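PDB 6EF6: aminoglycoside phosphotransferase from Mycobacterium smegmatis, which phosphorylates (S)-1-amino-2-propanol as a kinase of the aminoacetone utilization microcompartment. Local coordinates for residues R224-L238 against V250-D264. Residues are numbered along the deposited sequence; the frame is centred on the assembly and turned at random. Where two conformers were deposited one is given.
Sequences RYGLIHADLRLANLL and VIDFDDCGFGWYFYD. With NA (sodium ion), chain D; BEZ (benzoic acid), chain B.
V250 packs CG1 against L232 CD2 and the H229 ring, and its CG2 meets L237. I251 N donates to N236 O at 2.9 Å. I251 O accepts H229 NE2 at 2.9 Å, in the plane of the imidazole. On that ring ND1 accepts D231 N, so both nitrogens fix its rotation. I251 CD1 touches L238 CD1 and the ring of the bound benzoic acid. D252 OD2 and D231 OD2 share a sodium ion, at 2.6 Å and 2.2 Å, and three waters also bind it. One conformer of R233 grips the D231 carboxylate side-on, NE to OD1 and NH2 to OD2. R310 also bridges to D231 OD1. N236 ND2 holds D231 O in the amide plane. This is the kinase-like core of the aminoglycoside phosphotransferase family: HxDxxxxN runs from H229 to N236, and D252 fills the place of the metal-binding DFG aspartate. A catalytic-base role for D231 is only inferred. F253 turns a ring face to H229 CD2, edge-to-face, planes at 64°. D255 OD2 reaches A230 O through a water, while OD1 is bonded to the Y75 hydroxyl. G257 and G259 pair with I228 and G226 in a short antiparallel ladder. With Y225 CG turned away from the backbone N (chi1 -173°), the ring lies across G259 CA and points an edge at the W260 indole face. Y261 N bonds R224 O, and G226 N sits over one face of the Y261 ring, near its rim. D264 OD1 accepts A230 N at 3.0 Å, while OD2 is held by H158 and a water on H229 N.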
loop_
_atom_site.group_PDB
_atom_site.type_symbol
_atom_site.label_atom_id
_atom_site.label_comp_id
_atom_site.label_asym_id
_atom_site.label_seq_id
_atom_site.Cartn_x
_atom_site.Cartn_y
_atom_site.Cartn_z
ATOM N N ARG A 224 12.905 9.650 10.274
ATOM C CA ARG A 224 11.774 8.839 10.655
ATOM C C ARG A 224 10.552 9.006 9.753
ATOM O O ARG A 224 9.633 8.186 9.854
ATOM C CB ARG A 224 11.433 9.108 12.139
ATOM C CG ARG A 224 12.469 8.488 13.055
ATOM C CD ARG A 224 12.338 8.908 14.479
ATOM N NE ARG A 224 13.325 8.244 15.319
ATOM C CZ ARG A 224 13.524 8.449 16.610
ATOM N NH1 ARG A 224 12.812 9.320 17.310
ATOM N NH2 ARG A 224 14.500 7.804 17.237
ATOM N N TYR A 225 10.482 10.060 8.942
ATOM C CA TYR A 225 9.276 10.397 8.206
ATOM C C TYR A 225 9.671 10.966 6.855
ATOM O O TYR A 225 10.626 11.758 6.777
ATOM C CB TYR A 225 8.523 11.436 9.023
ATOM C CG TYR A 225 7.141 11.859 8.561
ATOM C CD1 TYR A 225 6.963 12.865 7.601
ATOM C CD2 TYR A 225 6.016 11.279 9.114
ATOM C CE1 TYR A 225 5.668 13.243 7.195
ATOM C CE2 TYR A 225 4.736 11.658 8.709
ATOM C CZ TYR A 225 4.598 12.649 7.781
ATOM O OH TYR A 225 3.327 13.025 7.358
ATOM N N GLY A 226 8.980 10.549 5.795
ATOM C CA GLY A 226 9.280 11.005 4.449
ATOM C C GLY A 226 8.408 10.278 3.440
ATOM O O GLY A 226 7.349 9.756 3.781
ATOM N N LEU A 227 8.849 10.264 2.201
ATOM C CA LEU A 227 8.095 9.657 1.104
ATOM C C LEU A 227 8.176 8.117 1.178
ATOM O O LEU A 227 9.272 7.544 1.191
ATOM C CB LEU A 227 8.609 10.168 -0.238
ATOM C CG LEU A 227 7.946 9.553 -1.482
ATOM C CD1 LEU A 227 6.472 9.886 -1.561
ATOM C CD2 LEU A 227 8.655 10.016 -2.777
ATOM N N ILE A 228 7.017 7.460 1.241
ATOM C CA ILE A 228 6.855 6.012 1.368
ATOM C C ILE A 228 5.824 5.467 0.362
ATOM O O ILE A 228 4.919 6.147 -0.104
ATOM C CB ILE A 228 6.460 5.577 2.800
ATOM C CG1 ILE A 228 5.168 6.257 3.263
ATOM C CG2 ILE A 228 7.590 5.829 3.769
ATOM C CD1 ILE A 228 4.553 5.624 4.498
ATOM N N HIS A 229 5.986 4.189 0.049
ATOM C CA HIS A 229 5.016 3.470 -0.792
ATOM C C HIS A 229 3.650 3.319 -0.102
ATOM O O HIS A 229 2.618 3.566 -0.720
ATOM C CB HIS A 229 5.621 2.129 -1.171
ATOM C CG HIS A 229 4.749 1.243 -2.001
ATOM N ND1 HIS A 229 3.615 0.624 -1.501
ATOM C CD2 HIS A 229 4.877 0.844 -3.294
ATOM C CE1 HIS A 229 3.109 -0.137 -2.456
ATOM N NE2 HIS A 229 3.863 -0.037 -3.544
ATOM N N ALA A 230 3.671 2.933 1.191
ATOM C CA ALA A 230 2.500 2.904 2.069
ATOM C C ALA A 230 1.523 1.792 1.747
ATOM O O ALA A 230 0.460 1.757 2.354
ATOM C CB ALA A 230 1.812 4.259 2.171
ATOM N N ASP A 231 1.867 0.818 0.904
ATOM C CA ASP A 231 1.040 -0.384 0.700
ATOM C C ASP A 231 1.913 -1.579 0.344
ATOM O O ASP A 231 1.646 -2.319 -0.614
ATOM C CB ASP A 231 -0.114 -0.176 -0.286
ATOM C CG ASP A 231 -1.181 -1.261 -0.157
ATOM O OD1 ASP A 231 -1.252 -1.973 0.864
ATOM O OD2 ASP A 231 -1.903 -1.433 -1.176
ATOM N N LEU A 232 2.956 -1.795 1.136
ATOM C CA LEU A 232 3.956 -2.838 0.868
ATOM C C LEU A 232 3.584 -4.171 1.501
ATOM O O LEU A 232 4.344 -4.801 2.251
ATOM C CB LEU A 232 5.323 -2.357 1.316
ATOM C CG LEU A 232 5.952 -1.277 0.421
ATOM C CD1 LEU A 232 7.218 -0.693 1.071
ATOM C CD2 LEU A 232 6.248 -1.807 -0.965
ATOM N N ARG A 233 2.394 -4.586 1.132
ATOM C CA ARG A 233 1.901 -5.940 1.367
ATOM C C ARG A 233 2.615 -6.933 0.466
ATOM O O ARG A 233 3.029 -6.592 -0.642
ATOM C CB ARG A 233 0.434 -6.016 0.967
ATOM C CG ARG A 233 -0.429 -5.276 1.884
ATOM C CD ARG A 233 -1.887 -5.421 1.510
ATOM N NE ARG A 233 -2.277 -4.543 0.410
ATOM C CZ ARG A 233 -2.674 -4.942 -0.802
ATOM N NH1 ARG A 233 -2.732 -6.227 -1.122
ATOM N NH2 ARG A 233 -3.005 -4.035 -1.724
ATOM N N LEU A 234 2.724 -8.201 0.909
ATOM C CA LEU A 234 3.362 -9.211 0.081
ATOM C C LEU A 234 2.735 -9.290 -1.312
ATOM O O LEU A 234 3.429 -9.508 -2.300
ATOM C CB LEU A 234 3.267 -10.560 0.800
ATOM C CG LEU A 234 4.091 -10.738 2.083
ATOM C CD1 LEU A 234 3.515 -11.908 2.919
ATOM C CD2 LEU A 234 5.532 -10.992 1.805
ATOM N N ALA A 235 1.403 -9.128 -1.385
ATOM C CA ALA A 235 0.696 -9.239 -2.651
ATOM C C ALA A 235 1.104 -8.185 -3.668
ATOM O O ALA A 235 0.851 -8.380 -4.849
ATOM C CB ALA A 235 -0.812 -9.076 -2.393
ATOM N N ASN A 236 1.723 -7.085 -3.229
ATOM C CA ASN A 236 2.161 -6.024 -4.139
ATOM C C ASN A 236 3.607 -6.183 -4.599
ATOM O O ASN A 236 4.160 -5.265 -5.237
ATOM C CB ASN A 236 1.940 -4.658 -3.494
ATOM C CG ASN A 236 0.506 -4.208 -3.614
ATOM O OD1 ASN A 236 -0.241 -4.707 -4.461
ATOM N ND2 ASN A 236 0.100 -3.291 -2.787
ATOM N N LEU A 237 4.259 -7.317 -4.337
ATOM C CA LEU A 237 5.581 -7.611 -4.885
ATOM C C LEU A 237 5.418 -8.846 -5.751
ATOM O O LEU A 237 5.375 -9.980 -5.257
ATOM C CB LEU A 237 6.615 -7.793 -3.768
ATOM C CG LEU A 237 7.224 -6.469 -3.246
ATOM C CD1 LEU A 237 6.218 -5.655 -2.448
ATOM C CD2 LEU A 237 8.478 -6.730 -2.429
ATOM N N LEU A 238 5.282 -8.594 -7.031
ATOM C CA LEU A 238 5.050 -9.637 -8.020
ATOM C C LEU A 238 6.360 -10.305 -8.420
ATOM O O LEU A 238 7.404 -9.663 -8.507
ATOM C CB LEU A 238 4.348 -9.098 -9.284
ATOM C CG LEU A 238 2.964 -8.503 -9.015
ATOM C CD1 LEU A 238 2.274 -8.270 -10.368
ATOM C CD2 LEU A 238 2.074 -9.335 -8.111
ATOM N N VAL A 250 7.878 -4.259 -7.561
ATOM C CA VAL A 250 6.975 -3.595 -6.640
ATOM C C VAL A 250 5.924 -2.862 -7.453
ATOM O O VAL A 250 6.272 -2.102 -8.367
ATOM C CB VAL A 250 7.735 -2.589 -5.764
ATOM C CG1 VAL A 250 6.750 -1.945 -4.736
ATOM C CG2 VAL A 250 8.891 -3.252 -5.046
ATOM N N ILE A 251 4.645 -3.161 -7.186
ATOM C CA ILE A 251 3.556 -2.556 -7.936
ATOM C C ILE A 251 2.705 -1.711 -6.976
ATOM O O ILE A 251 2.901 -1.692 -5.750
ATOM C CB ILE A 251 2.700 -3.619 -8.665
ATOM C CG1 ILE A 251 1.982 -4.529 -7.680
ATOM C CG2 ILE A 251 3.559 -4.412 -9.643
ATOM C CD1 ILE A 251 0.762 -5.223 -8.272
ATOM N N ASP A 252 1.708 -1.022 -7.541
ATOM C CA ASP A 252 0.651 -0.369 -6.767
ATOM C C ASP A 252 1.208 0.659 -5.787
ATOM O O ASP A 252 0.975 0.604 -4.581
ATOM C CB ASP A 252 -0.224 -1.393 -6.042
ATOM C CG ASP A 252 -1.489 -0.776 -5.455
ATOM O OD1 ASP A 252 -1.774 0.390 -5.769
ATOM O OD2 ASP A 252 -2.177 -1.467 -4.673
ATOM N N PHE A 253 1.867 1.663 -6.379
ATOM C CA PHE A 253 2.324 2.860 -5.656
ATOM C C PHE A 253 1.184 3.869 -5.428
ATOM O O PHE A 253 1.442 5.033 -5.099
ATOM C CB PHE A 253 3.531 3.521 -6.372
ATOM C CG PHE A 253 4.839 2.834 -6.190
ATOM C CD1 PHE A 253 5.139 1.629 -6.846
ATOM C CD2 PHE A 253 5.857 3.439 -5.465
ATOM C CE1 PHE A 253 6.375 1.027 -6.708
ATOM C CE2 PHE A 253 7.089 2.809 -5.331
ATOM C CZ PHE A 253 7.359 1.625 -5.942
ATOM N N ASP A 254 -0.081 3.487 -5.650
ATOM C CA ASP A 254 -1.133 4.493 -5.665
ATOM C C ASP A 254 -1.428 5.095 -4.290
ATOM O O ASP A 254 -2.097 6.130 -4.258
ATOM C CB ASP A 254 -2.410 3.869 -6.236
ATOM C CG ASP A 254 -3.502 4.910 -6.535
ATOM O OD1 ASP A 254 -3.262 5.906 -7.250
ATOM O OD2 ASP A 254 -4.659 4.716 -6.074
ATOM N N ASP A 255 -1.012 4.497 -3.195
ATOM C CA ASP A 255 -1.134 5.087 -1.859
ATOM C C ASP A 255 0.119 5.823 -1.431
ATOM O O ASP A 255 0.227 6.248 -0.295
ATOM C CB ASP A 255 -1.547 4.078 -0.772
ATOM C CG ASP A 255 -2.996 3.723 -0.784
ATOM O OD1 ASP A 255 -3.793 4.447 -1.395
ATOM O OD2 ASP A 255 -3.287 2.649 -0.174
ATOM N N CYS A 256 1.099 5.978 -2.305
ATOM C CA CYS A 256 2.363 6.537 -1.839
ATOM C C CYS A 256 2.185 7.992 -1.404
ATOM O O CYS A 256 1.305 8.719 -1.856
ATOM C CB CYS A 256 3.465 6.408 -2.898
ATOM S SG CYS A 256 3.454 7.588 -4.290
ATOM N N GLY A 257 3.014 8.394 -0.444
ATOM C CA GLY A 257 2.929 9.761 0.074
ATOM C C GLY A 257 3.769 9.871 1.330
ATOM O O GLY A 257 4.668 9.086 1.528
ATOM N N PHE A 258 3.540 10.929 2.092
ATOM C CA PHE A 258 4.424 11.211 3.213
ATOM C C PHE A 258 3.909 10.496 4.427
ATOM O O PHE A 258 2.724 10.549 4.705
ATOM C CB PHE A 258 4.539 12.730 3.383
ATOM C CG PHE A 258 5.163 13.375 2.193
ATOM C CD1 PHE A 258 6.536 13.326 1.998
ATOM C CD2 PHE A 258 4.372 13.970 1.222
ATOM C CE1 PHE A 258 7.117 13.914 0.888
ATOM C CE2 PHE A 258 4.968 14.544 0.088
ATOM C CZ PHE A 258 6.343 14.494 -0.064
ATOM N N GLY A 259 4.785 9.852 5.161
ATOM C CA GLY A 259 4.395 9.110 6.346
ATOM C C GLY A 259 5.616 8.610 7.090
ATOM O O GLY A 259 6.740 8.902 6.689
ATOM N N TRP A 260 5.398 7.887 8.187
ATOM C CA TRP A 260 6.541 7.293 8.881
ATOM C C TRP A 260 7.156 6.176 8.073
ATOM O O TRP A 260 6.425 5.274 7.636
ATOM C CB TRP A 260 6.159 6.837 10.283
ATOM C CG TRP A 260 5.853 7.959 11.236
ATOM C CD1 TRP A 260 6.773 8.692 11.936
ATOM C CD2 TRP A 260 4.580 8.539 11.552
ATOM N NE1 TRP A 260 6.169 9.661 12.671
ATOM C CE2 TRP A 260 4.817 9.589 12.469
ATOM C CE3 TRP A 260 3.252 8.220 11.209
ATOM C CZ2 TRP A 260 3.809 10.384 12.986
ATOM C CZ3 TRP A 260 2.246 9.040 11.732
ATOM C CH2 TRP A 260 2.534 10.065 12.643
ATOM N N TYR A 261 8.484 6.178 7.936
ATOM C CA TYR A 261 9.124 5.090 7.192
ATOM C C TYR A 261 8.671 3.715 7.682
ATOM O O TYR A 261 8.359 2.826 6.881
ATOM C CB TYR A 261 10.657 5.211 7.225
ATOM C CG TYR A 261 11.177 6.381 6.431
ATOM C CD1 TYR A 261 10.977 6.474 5.079
ATOM C CD2 TYR A 261 11.812 7.420 7.043
ATOM C CE1 TYR A 261 11.454 7.584 4.349
ATOM C CE2 TYR A 261 12.284 8.521 6.346
ATOM C CZ TYR A 261 12.061 8.592 4.987
ATOM O OH TYR A 261 12.557 9.705 4.296
ATOM N N PHE A 262 8.672 3.499 8.993
ATOM C CA PHE A 262 8.345 2.177 9.518
ATOM C C PHE A 262 6.864 1.845 9.524
ATOM O O PHE A 262 6.496 0.687 9.783
ATOM C CB PHE A 262 9.151 1.900 10.788
ATOM C CG PHE A 262 10.609 1.805 10.461
ATOM C CD1 PHE A 262 11.054 0.678 9.769
ATOM C CD2 PHE A 262 11.511 2.793 10.719
ATOM C CE1 PHE A 262 12.365 0.571 9.370
ATOM C CE2 PHE A 262 12.821 2.692 10.290
ATOM C CZ PHE A 262 13.232 1.585 9.633
ATOM N N TYR A 263 5.990 2.788 9.154
ATOM C CA TYR A 263 4.631 2.386 8.833
ATOM C C TYR A 263 4.623 1.374 7.702
ATOM O O TYR A 263 3.737 0.531 7.652
ATOM C CB TYR A 263 3.812 3.644 8.495
ATOM C CG TYR A 263 2.422 3.355 7.963
ATOM C CD1 TYR A 263 1.458 2.679 8.713
ATOM C CD2 TYR A 263 2.068 3.732 6.691
ATOM C CE1 TYR A 263 0.217 2.389 8.209
ATOM C CE2 TYR A 263 0.790 3.461 6.167
ATOM C CZ TYR A 263 -0.109 2.783 6.943
ATOM O OH TYR A 263 -1.354 2.510 6.433
ATOM N N ASP A 264 5.605 1.408 6.792
ATOM C CA ASP A 264 5.654 0.384 5.751
ATOM C C ASP A 264 5.715 -1.036 6.331
ATOM O O ASP A 264 5.164 -1.987 5.716
ATOM C CB ASP A 264 6.845 0.622 4.818
ATOM C CG ASP A 264 6.616 1.688 3.787
ATOM O OD1 ASP A 264 5.475 1.929 3.347
ATOM O OD2 ASP A 264 7.650 2.276 3.362
HETATM NA NA NA D . -3.235 -0.353 -2.577
HETATM C C BEZ B . -0.691 -0.693 -10.224
HETATM O O1 BEZ B . -0.074 0.335 -9.945
HETATM O O2 BEZ B . -1.875 -0.840 -9.807
HETATM C C1 BEZ B . -0.005 -1.731 -11.045
HETATM C C2 BEZ B . -0.462 -3.035 -11.048
HETATM C C3 BEZ B . 0.191 -3.987 -11.823
HETATM C C4 BEZ B . 1.302 -3.629 -12.575
HETATM C C5 BEZ B . 1.755 -2.314 -12.570
HETATM C C6 BEZ B . 1.106 -1.375 -11.796
HETATM O O HOH W 1 9.506 5.600 10.884
HETATM O O HOH W 2 11.694 11.014 1.991
HETATM O O HOH W 3 8.346 2.883 0.819
HETATM O O HOH W 4 0.838 2.466 -2.581
HETATM O O HOH W 5 -1.966 3.567 4.040
HETATM O O HOH W 6 -2.194 1.654 2.077
HETATM O O HOH W 7 -1.933 1.380 -2.999
HETATM O O HOH W 8 -4.504 0.326 -4.587
HETATM O O HOH W 9 -4.529 0.568 -1.310
#